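Side-chain contacts in UTP--glucose-1-phosphate uridylyltransferase YngB (Bacillus subtilis, PDB 7O2N), which catalyses the formation of UDP-glucose and diphosphate from glucose-1-phosphate and UTP, supplying glycolipid synthesis and wall teichoic acid glucosylation under anaerobic fermentative growth: residues I102-P107 with G111-C116; L19-A24 with E28-V33; K6-A11 with L115-F120. All blocks are in the same frame, centred on the assembly; numbering follows the deposited sequence.

Contact 1: residues I102-P107 with G111-C116; sequences IRQKEP and GHAVLC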
loop_
_atom_site.group_PDB
_atom_site.type_symbol
_atom_site.label_atom_id
_atom_site.label_comp_id
_atom_site.label_asym_id
_atom_site.label_seq_id
_atom_site.Cartn_x
_atom_site.Cartn_y
_atom_site.Cartn_z
ATOM N N ILE A 102 15.098 17.490 -4.986
ATOM C CA ILE A 102 14.837 18.906 -5.138
ATOM C C ILE A 102 13.338 19.077 -5.015
ATOM O O ILE A 102 12.585 18.193 -5.407
ATOM C CB ILE A 102 15.342 19.431 -6.499
ATOM C CG1 ILE A 102 15.139 20.938 -6.630
ATOM C CG2 ILE A 102 14.714 18.694 -7.669
ATOM C CD1 ILE A 102 16.358 21.743 -6.315
ATOM N N ARG A 103 12.918 20.209 -4.464
ATOM C CA ARG A 103 11.488 20.443 -4.430
ATOM C C ARG A 103 11.046 21.176 -5.687
ATOM O O ARG A 103 11.626 22.199 -6.030
ATOM C CB ARG A 103 11.116 21.208 -3.170
ATOM C CG ARG A 103 10.264 20.354 -2.261
ATOM C CD ARG A 103 10.942 19.929 -0.986
ATOM N NE ARG A 103 9.899 20.270 -0.032
ATOM C CZ ARG A 103 9.760 19.749 1.173
ATOM N NH1 ARG A 103 10.604 18.822 1.608
ATOM N NH2 ARG A 103 8.769 20.175 1.935
ATOM N N GLN A 104 10.033 20.644 -6.375
ATOM C CA GLN A 104 9.391 21.406 -7.430
ATOM C C GLN A 104 8.612 22.521 -6.750
ATOM O O GLN A 104 7.891 22.270 -5.781
ATOM C CB GLN A 104 8.452 20.507 -8.209
ATOM C CG GLN A 104 8.264 20.989 -9.635
ATOM C CD GLN A 104 7.201 20.185 -10.343
ATOM O OE1 GLN A 104 6.279 19.642 -9.714
ATOM N NE2 GLN A 104 7.326 20.137 -11.662
ATOM N N LYS A 105 8.794 23.762 -7.204
ATOM C CA LYS A 105 8.265 24.824 -6.359
ATOM C C LYS A 105 6.748 24.873 -6.510
ATOM O O LYS A 105 6.045 24.643 -5.526
ATOM C CB LYS A 105 9.046 26.136 -6.494
ATOM C CG LYS A 105 10.223 26.243 -5.530
ATOM C CD LYS A 105 11.090 27.451 -5.770
ATOM C CE LYS A 105 12.030 27.290 -6.948
ATOM N NZ LYS A 105 12.837 28.519 -7.157
ATOM N N GLU A 106 6.276 25.128 -7.743
ATOM C CA GLU A 106 4.861 25.063 -8.075
ATOM C C GLU A 106 4.637 23.951 -9.099
ATOM O O GLU A 106 5.560 23.600 -9.830
ATOM C CB GLU A 106 4.272 26.417 -8.488
ATOM C CG GLU A 106 5.035 27.129 -9.588
ATOM C CD GLU A 106 6.424 27.596 -9.190
ATOM O OE1 GLU A 106 6.507 28.589 -8.441
ATOM O OE2 GLU A 106 7.415 26.943 -9.604
ATOM N N PRO A 107 3.429 23.335 -9.136
ATOM C CA PRO A 107 3.193 22.146 -9.962
ATOM C C PRO A 107 2.906 22.453 -11.426
ATOM O O PRO A 107 1.814 22.890 -11.757
ATOM C CB PRO A 107 1.934 21.541 -9.325
ATOM C CG PRO A 107 1.186 22.741 -8.767
ATOM C CD PRO A 107 2.250 23.729 -8.343
ATOM N N GLY A 111 8.580 18.132 -17.743
ATOM C CA GLY A 111 8.876 19.287 -18.576
ATOM C C GLY A 111 9.434 20.414 -17.713
ATOM O O GLY A 111 10.641 20.594 -17.684
ATOM N N HIS A 112 8.563 21.121 -16.973
ATOM C CA HIS A 112 9.088 22.006 -15.945
ATOM C C HIS A 112 9.999 21.192 -15.024
ATOM O O HIS A 112 11.155 21.555 -14.793
ATOM C CB HIS A 112 7.985 22.778 -15.201
ATOM C CG HIS A 112 8.531 23.488 -14.000
ATOM N ND1 HIS A 112 8.273 23.067 -12.695
ATOM C CD2 HIS A 112 9.372 24.542 -13.899
ATOM C CE1 HIS A 112 8.895 23.859 -11.845
ATOM N NE2 HIS A 112 9.581 24.771 -12.561
ATOM N N ALA A 113 9.470 20.049 -14.567
ATOM C CA ALA A 113 10.149 19.126 -13.668
ATOM C C ALA A 113 11.513 18.733 -14.219
ATOM O O ALA A 113 12.483 18.693 -13.469
ATOM C CB ALA A 113 9.296 17.915 -13.408
ATOM N N VAL A 114 11.579 18.454 -15.524
ATOM C CA VAL A 114 12.828 18.067 -16.147
ATOM C C VAL A 114 13.802 19.246 -16.127
ATOM O O VAL A 114 15.014 19.047 -16.071
ATOM C CB VAL A 114 12.581 17.535 -17.571
ATOM C CG1 VAL A 114 13.875 17.172 -18.297
ATOM C CG2 VAL A 114 11.617 16.354 -17.547
ATOM N N LEU A 115 13.271 20.473 -16.167
ATOM C CA LEU A 115 14.119 21.649 -16.211
ATOM C C LEU A 115 14.844 21.818 -14.880
ATOM O O LEU A 115 16.005 22.258 -14.849
ATOM C CB LEU A 115 13.266 22.879 -16.532
ATOM C CG LEU A 115 13.342 23.344 -17.984
ATOM C CD1 LEU A 115 12.676 24.700 -18.150
ATOM C CD2 LEU A 115 14.783 23.360 -18.497
ATOM N N CYS A 116 14.146 21.457 -13.791
ATOM C CA CYS A 116 14.699 21.554 -12.448
ATOM C C CYS A 116 16.029 20.807 -12.376
ATOM O O CYS A 116 16.948 21.228 -11.685
ATOM C CB CYS A 116 13.734 20.981 -11.411
ATOM S SG CYS A 116 12.194 21.924 -11.209
#
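Gln104 reaches across to helix 109-116 and meets the ring of His112 with both its amide NE2 and its CG methylene. The polar part of the contact is a weak hydrogen bond from NE2 of Gln104 to ND1 of His112, 3.2 Å long and bent to 127° at the hydrogen. The donor comes in at the ring edge, near the ring plane, and amide and imidazole lie 19° apart. The same NE2 makes a weak bond to the carbonyl of Gly109 and packs 3.4 Å from CB of Ala113. With CG anti to the backbone N (chi1 -153°) and the chain extended beyond it, the amide lands beside the helix. The carboxylate of Glu106, poorly ordered, lies near the ring without a defined bond.

In van der Waals contact, CG of Gln104 faces SG of Cys116 at 4.3 Å, and CG2 of Ile102 reaches CB of Cys116 at 4.5 Å, a loose apolar contact. Shortening Gln104 to an alanine would take away the amide, and ND1 of His112 and the carbonyl of Gly109 would probably each lose this weak donor while a gap opened beside Ala113. This is a strand-loop-helix connection of the Rossmann-like GT-A fold, joining strand 98-103 to helix 109-116.

Contact 2: residues L19-A24 with E28-V33; sequences LPATKA and EMLPIV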
loop_
_atom_site.group_PDB
_atom_site.type_symbol
_atom_site.label_atom_id
_atom_site.label_comp_id
_atom_site.label_asym_id
_atom_site.label_seq_id
_atom_site.Cartn_x
_atom_site.Cartn_y
_atom_site.Cartn_z
ATOM N N LEU A 19 -7.032 7.750 -4.187
ATOM C CA LEU A 19 -7.647 8.156 -2.928
ATOM C C LEU A 19 -8.636 7.068 -2.533
ATOM O O LEU A 19 -9.111 6.344 -3.401
ATOM C CB LEU A 19 -8.318 9.530 -3.067
ATOM C CG LEU A 19 -7.378 10.724 -3.302
ATOM C CD1 LEU A 19 -8.084 11.906 -3.966
ATOM C CD2 LEU A 19 -6.685 11.164 -2.027
ATOM N N PRO A 20 -8.919 6.841 -1.233
ATOM C CA PRO A 20 -8.237 7.536 -0.139
ATOM C C PRO A 20 -6.868 7.064 0.362
ATOM O O PRO A 20 -6.337 7.668 1.288
ATOM C CB PRO A 20 -9.257 7.441 1.008
ATOM C CG PRO A 20 -10.016 6.147 0.737
ATOM C CD PRO A 20 -9.984 5.934 -0.767
ATOM N N ALA A 21 -6.284 6.016 -0.241
ATOM C CA ALA A 21 -4.995 5.495 0.211
ATOM C C ALA A 21 -3.987 6.630 0.306
ATOM O O ALA A 21 -3.293 6.730 1.321
ATOM C CB ALA A 21 -4.474 4.432 -0.722
ATOM N N THR A 22 -3.985 7.505 -0.715
ATOM C CA THR A 22 -2.970 8.537 -0.863
ATOM C C THR A 22 -3.382 9.865 -0.226
ATOM O O THR A 22 -2.691 10.862 -0.369
ATOM C CB THR A 22 -2.628 8.824 -2.329
ATOM O OG1 THR A 22 -3.869 8.721 -3.003
ATOM C CG2 THR A 22 -1.703 7.804 -2.934
ATOM N N LYS A 23 -4.466 9.886 0.538
ATOM C CA LYS A 23 -4.820 11.110 1.246
ATOM C C LYS A 23 -3.610 11.686 1.979
ATOM O O LYS A 23 -3.338 12.866 1.861
ATOM C CB LYS A 23 -6.007 10.868 2.188
ATOM C CG LYS A 23 -6.535 12.091 2.929
ATOM C CD LYS A 23 -7.945 11.836 3.442
ATOM C CE LYS A 23 -8.575 12.995 4.171
ATOM N NZ LYS A 23 -7.634 13.602 5.140
ATOM N N ALA A 24 -2.895 10.872 2.767
ATOM C CA ALA A 24 -1.863 11.458 3.612
ATOM C C ALA A 24 -0.520 10.808 3.336
ATOM O O ALA A 24 0.394 10.933 4.147
ATOM C CB ALA A 24 -2.200 11.344 5.085
ATOM N N GLU A 28 3.822 7.156 -4.770
ATOM C CA GLU A 28 4.969 6.370 -5.191
ATOM C C GLU A 28 5.432 5.410 -4.100
ATOM O O GLU A 28 6.266 4.532 -4.362
ATOM C CB GLU A 28 6.091 7.196 -5.825
ATOM C CG GLU A 28 6.107 8.649 -5.401
ATOM C CD GLU A 28 5.149 9.634 -6.074
ATOM O OE1 GLU A 28 5.419 10.047 -7.228
ATOM O OE2 GLU A 28 4.149 10.005 -5.437
ATOM N N MET A 29 4.857 5.553 -2.899
ATOM C CA MET A 29 5.196 4.667 -1.793
ATOM C C MET A 29 4.197 3.524 -1.694
ATOM O O MET A 29 4.379 2.633 -0.893
ATOM C CB MET A 29 5.227 5.405 -0.450
ATOM C CG MET A 29 6.405 6.333 -0.262
ATOM S SD MET A 29 7.998 5.505 -0.538
ATOM C CE MET A 29 8.154 4.604 0.998
ATOM N N LEU A 30 3.127 3.554 -2.484
ATOM C CA LEU A 30 2.169 2.458 -2.450
ATOM C C LEU A 30 2.885 1.156 -2.781
ATOM O O LEU A 30 3.736 1.058 -3.676
ATOM C CB LEU A 30 1.001 2.715 -3.406
ATOM C CG LEU A 30 0.077 3.864 -3.001
ATOM C CD1 LEU A 30 -0.856 4.217 -4.146
ATOM C CD2 LEU A 30 -0.741 3.473 -1.781
ATOM N N PRO A 31 2.585 0.111 -1.998
ATOM C CA PRO A 31 3.308 -1.146 -2.127
ATOM C C PRO A 31 2.843 -1.797 -3.427
ATOM O O PRO A 31 1.666 -1.727 -3.756
ATOM C CB PRO A 31 2.883 -1.903 -0.859
ATOM C CG PRO A 31 1.501 -1.360 -0.536
ATOM C CD PRO A 31 1.560 0.097 -0.947
ATOM N N ILE A 32 3.782 -2.399 -4.168
ATOM C CA ILE A 32 3.371 -3.185 -5.307
ATOM C C ILE A 32 3.358 -4.659 -4.956
ATOM O O ILE A 32 2.285 -5.263 -4.988
ATOM C CB ILE A 32 4.097 -2.834 -6.604
ATOM C CG1 ILE A 32 3.433 -1.604 -7.231
ATOM C CG2 ILE A 32 4.077 -4.023 -7.557
ATOM C CD1 ILE A 32 1.919 -1.593 -7.130
ATOM N N VAL A 33 4.492 -5.271 -4.606
ATOM C CA VAL A 33 4.170 -6.518 -3.928
ATOM C C VAL A 33 4.246 -6.273 -2.419
ATOM O O VAL A 33 3.273 -6.415 -1.681
ATOM C CB VAL A 33 4.971 -7.724 -4.437
ATOM C CG1 VAL A 33 4.911 -8.920 -3.488
ATOM C CG2 VAL A 33 4.496 -8.106 -5.819
#
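Leu30 meets Ala21 and Thr22 without the help of any flat group: no ring, amide or carboxylate of the two segments has a face or an edge here, and the contact rests on methyl groups alone. The forked end of Leu30 does the touching, one branch to each neighbour. Its CD2 approaches CB of Ala21 at 4.0 Å, and its CD1 meets CG2 of Thr22 at 3.9 Å. Leu30 and Thr22 run across each other at about a right angle, so methyl meets methyl without the two chains lying alongside. The side chain of Leu30 leaves its backbone with CG opposite the carbonyl carbon (chi1 -68°), which carries the fork over to the other segment. Phe18, from outside the segments, also packs on it, and all three touching residues are buried.

Thr22 divides its two branches by chemistry. Its methyl is given to Leu30, while OG1 is hydrogen-bonded to the carbonyl O of Gly15, and that bond is likely to fix the rotation of the side chain. The backbone turns tightly here, after a cis peptide bond before Pro20, with N of Lys23 bonded to O of Pro20 at 3.0 Å. NZ of Lys23 is hydrogen-bonded to the main-chain O of His67 and of Asp69 and to OG of Ser71, all of the second subunit, so the segment that packs on Leu30 also takes part in the dimer interface. The whole belongs to the long loop between strand 6-11 and helix 37-47, which holds the glycine-rich signature sequence of the sugar nucleotidyltransferases.

Contact 3: residues K6-A11 with L115-F120; sequences KAVIPA and LCAEHF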
loop_
_atom_site.group_PDB
_atom_site.type_symbol
_atom_site.label_atom_id
_atom_site.label_comp_id
_atom_site.label_asym_id
_atom_site.label_seq_id
_atom_site.Cartn_x
_atom_site.Cartn_y
_atom_site.Cartn_z
ATOM N N LYS A 6 23.305 9.350 -15.022
ATOM C CA LYS A 6 22.367 10.070 -14.173
ATOM C C LYS A 6 20.949 9.923 -14.712
ATOM O O LYS A 6 20.762 9.803 -15.917
ATOM C CB LYS A 6 22.750 11.550 -14.091
ATOM C CG LYS A 6 23.943 11.903 -13.210
ATOM C CD LYS A 6 24.433 13.311 -13.530
ATOM C CE LYS A 6 25.165 14.002 -12.402
ATOM N NZ LYS A 6 25.565 15.378 -12.784
ATOM N N ALA A 7 19.974 9.981 -13.794
ATOM C CA ALA A 7 18.560 9.778 -14.067
ATOM C C ALA A 7 17.703 10.740 -13.237
ATOM O O ALA A 7 18.077 11.151 -12.136
ATOM C CB ALA A 7 18.229 8.349 -13.745
ATOM N N VAL A 8 16.522 11.070 -13.763
ATOM C CA VAL A 8 15.604 11.989 -13.100
ATOM C C VAL A 8 14.237 11.336 -12.939
ATOM O O VAL A 8 13.578 11.052 -13.944
ATOM C CB VAL A 8 15.432 13.269 -13.925
ATOM C CG1 VAL A 8 14.520 14.226 -13.192
ATOM C CG2 VAL A 8 16.753 13.929 -14.257
ATOM N N ILE A 9 13.799 11.137 -11.688
ATOM C CA ILE A 9 12.460 10.605 -11.448
ATOM C C ILE A 9 11.563 11.746 -10.974
ATOM O O ILE A 9 11.756 12.231 -9.860
ATOM C CB ILE A 9 12.497 9.487 -10.390
ATOM C CG1 ILE A 9 13.606 8.475 -10.656
ATOM C CG2 ILE A 9 11.148 8.816 -10.251
ATOM C CD1 ILE A 9 13.813 7.508 -9.511
ATOM N N PRO A 10 10.545 12.198 -11.749
ATOM C CA PRO A 10 9.648 13.247 -11.272
ATOM C C PRO A 10 8.669 12.526 -10.346
ATOM O O PRO A 10 8.232 11.426 -10.657
ATOM C CB PRO A 10 8.996 13.815 -12.542
ATOM C CG PRO A 10 9.620 13.024 -13.678
ATOM C CD PRO A 10 10.161 11.733 -13.085
ATOM N N ALA A 11 8.397 13.114 -9.180
ATOM C CA ALA A 11 7.525 12.485 -8.205
ATOM C C ALA A 11 6.771 13.546 -7.408
ATOM O O ALA A 11 6.756 13.478 -6.184
ATOM C CB ALA A 11 8.331 11.620 -7.275
ATOM N N LEU A 115 13.271 20.473 -16.167
ATOM C CA LEU A 115 14.119 21.649 -16.211
ATOM C C LEU A 115 14.844 21.818 -14.880
ATOM O O LEU A 115 16.005 22.258 -14.849
ATOM C CB LEU A 115 13.266 22.879 -16.532
ATOM C CG LEU A 115 13.342 23.344 -17.984
ATOM C CD1 LEU A 115 12.676 24.700 -18.150
ATOM C CD2 LEU A 115 14.783 23.360 -18.497
ATOM N N CYS A 116 14.146 21.457 -13.791
ATOM C CA CYS A 116 14.699 21.554 -12.448
ATOM C C CYS A 116 16.029 20.807 -12.376
ATOM O O CYS A 116 16.948 21.228 -11.685
ATOM C CB CYS A 116 13.734 20.981 -11.411
ATOM S SG CYS A 116 12.194 21.924 -11.209
ATOM N N ALA A 117 16.129 19.719 -13.144
ATOM C CA ALA A 117 17.256 18.813 -13.076
ATOM C C ALA A 117 18.509 19.426 -13.702
ATOM O O ALA A 117 19.608 18.886 -13.520
ATOM C CB ALA A 117 16.859 17.561 -13.786
ATOM N N GLU A 118 18.328 20.558 -14.413
ATOM C CA GLU A 118 19.283 21.092 -15.371
ATOM C C GLU A 118 20.697 21.071 -14.802
ATOM O O GLU A 118 21.575 20.418 -15.361
ATOM C CB GLU A 118 18.887 22.498 -15.807
ATOM C CG GLU A 118 19.877 23.119 -16.778
ATOM C CD GLU A 118 19.477 24.484 -17.312
ATOM O OE1 GLU A 118 18.280 24.840 -17.205
ATOM O OE2 GLU A 118 20.358 25.188 -17.841
ATOM N N HIS A 119 20.887 21.780 -13.679
ATOM C CA HIS A 119 22.200 22.084 -13.134
ATOM C C HIS A 119 22.820 20.825 -12.544
ATOM O O HIS A 119 24.041 20.710 -12.446
ATOM C CB HIS A 119 22.101 23.240 -12.127
ATOM C CG HIS A 119 21.709 24.543 -12.752
ATOM N ND1 HIS A 119 22.646 25.479 -13.163
ATOM C CD2 HIS A 119 20.500 25.062 -13.067
ATOM C CE1 HIS A 119 22.031 26.517 -13.695
ATOM N NE2 HIS A 119 20.717 26.283 -13.651
ATOM N N PHE A 120 21.949 19.886 -12.164
ATOM C CA PHE A 120 22.380 18.670 -11.494
ATOM C C PHE A 120 23.072 17.745 -12.488
ATOM O O PHE A 120 24.118 17.185 -12.168
ATOM C CB PHE A 120 21.219 18.004 -10.754
ATOM C CG PHE A 120 21.447 16.544 -10.460
ATOM C CD1 PHE A 120 22.289 16.152 -9.431
ATOM C CD2 PHE A 120 20.836 15.561 -11.221
ATOM C CE1 PHE A 120 22.491 14.811 -9.143
ATOM C CE2 PHE A 120 21.064 14.221 -10.948
ATOM C CZ PHE A 120 21.883 13.845 -9.905
#
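Lys6 lays the outer part of its side chain over one face of the Phe120 ring. Its CE lies 4.1 Å above the ring plane, offset toward the rim and nearest to CZ. The ammonium group beyond it makes a cation-pi contact: NZ of Lys6 is 4.7 Å from the centroid of the Phe120 ring and only 6° off the ring normal. An extended chain beyond CG carries the charge from strand 6-11 to helix 118-121. There NZ also hydrogen-bonds to the main-chain O of Phe120; the modelled separation of 2.4 Å is too short to be trusted in detail at 2.80 Å resolution. A salt bridge to Glu124 gives the same nitrogen an anionic partner.

Phe120 is turned toward the sheet with CG anti to its backbone N (chi1 160°). Its ring also meets the ring of His100, their planes at about 50°, and touches Leu54 of strand 52-57. Two residues further along the strand the contact becomes purely apolar. CG2 of Val8 packs against CB of Ala117 at 3.7 Å, and CG1 comes within 4.1 Å of the same methyl. Since the side chains of Lys6 and Val8 leave the same side of the strand and that of Ala7 leaves the other, the alternation of an extended chain gives Phe120 of helix 118-121 a lysine, and Ala117 just before it a valine, to pack on.

Chemically, the contact brings one lysine together with an aromatic face, a peptide carbonyl and a carboxylate, a setting likely to favour its charged form although part of the group is withdrawn from solvent.

Contacts 1 and 3 are close neighbours, their centres 8 Å apart. They share Leu115 and Cys116 on helix 109-116, reach the same mixed sheet, and touch where CB of Ala113 lies 4.2 Å from CB of Pro10. Together they tie this helical stretch to two strands, 98-103 and 6-11. Contact 2 sits 22 Å from contact 1 and 23 Å from contact 3, centre to centre, yet Glu28 packs on Ala11. Along the chain contact 2 is nested inside the stretch of about 100 residues that contact 3 spans, and it precedes contact 1. One nucleotidyltransferase unit thus links its helix-covered sheet with a loop that borders the second subunit.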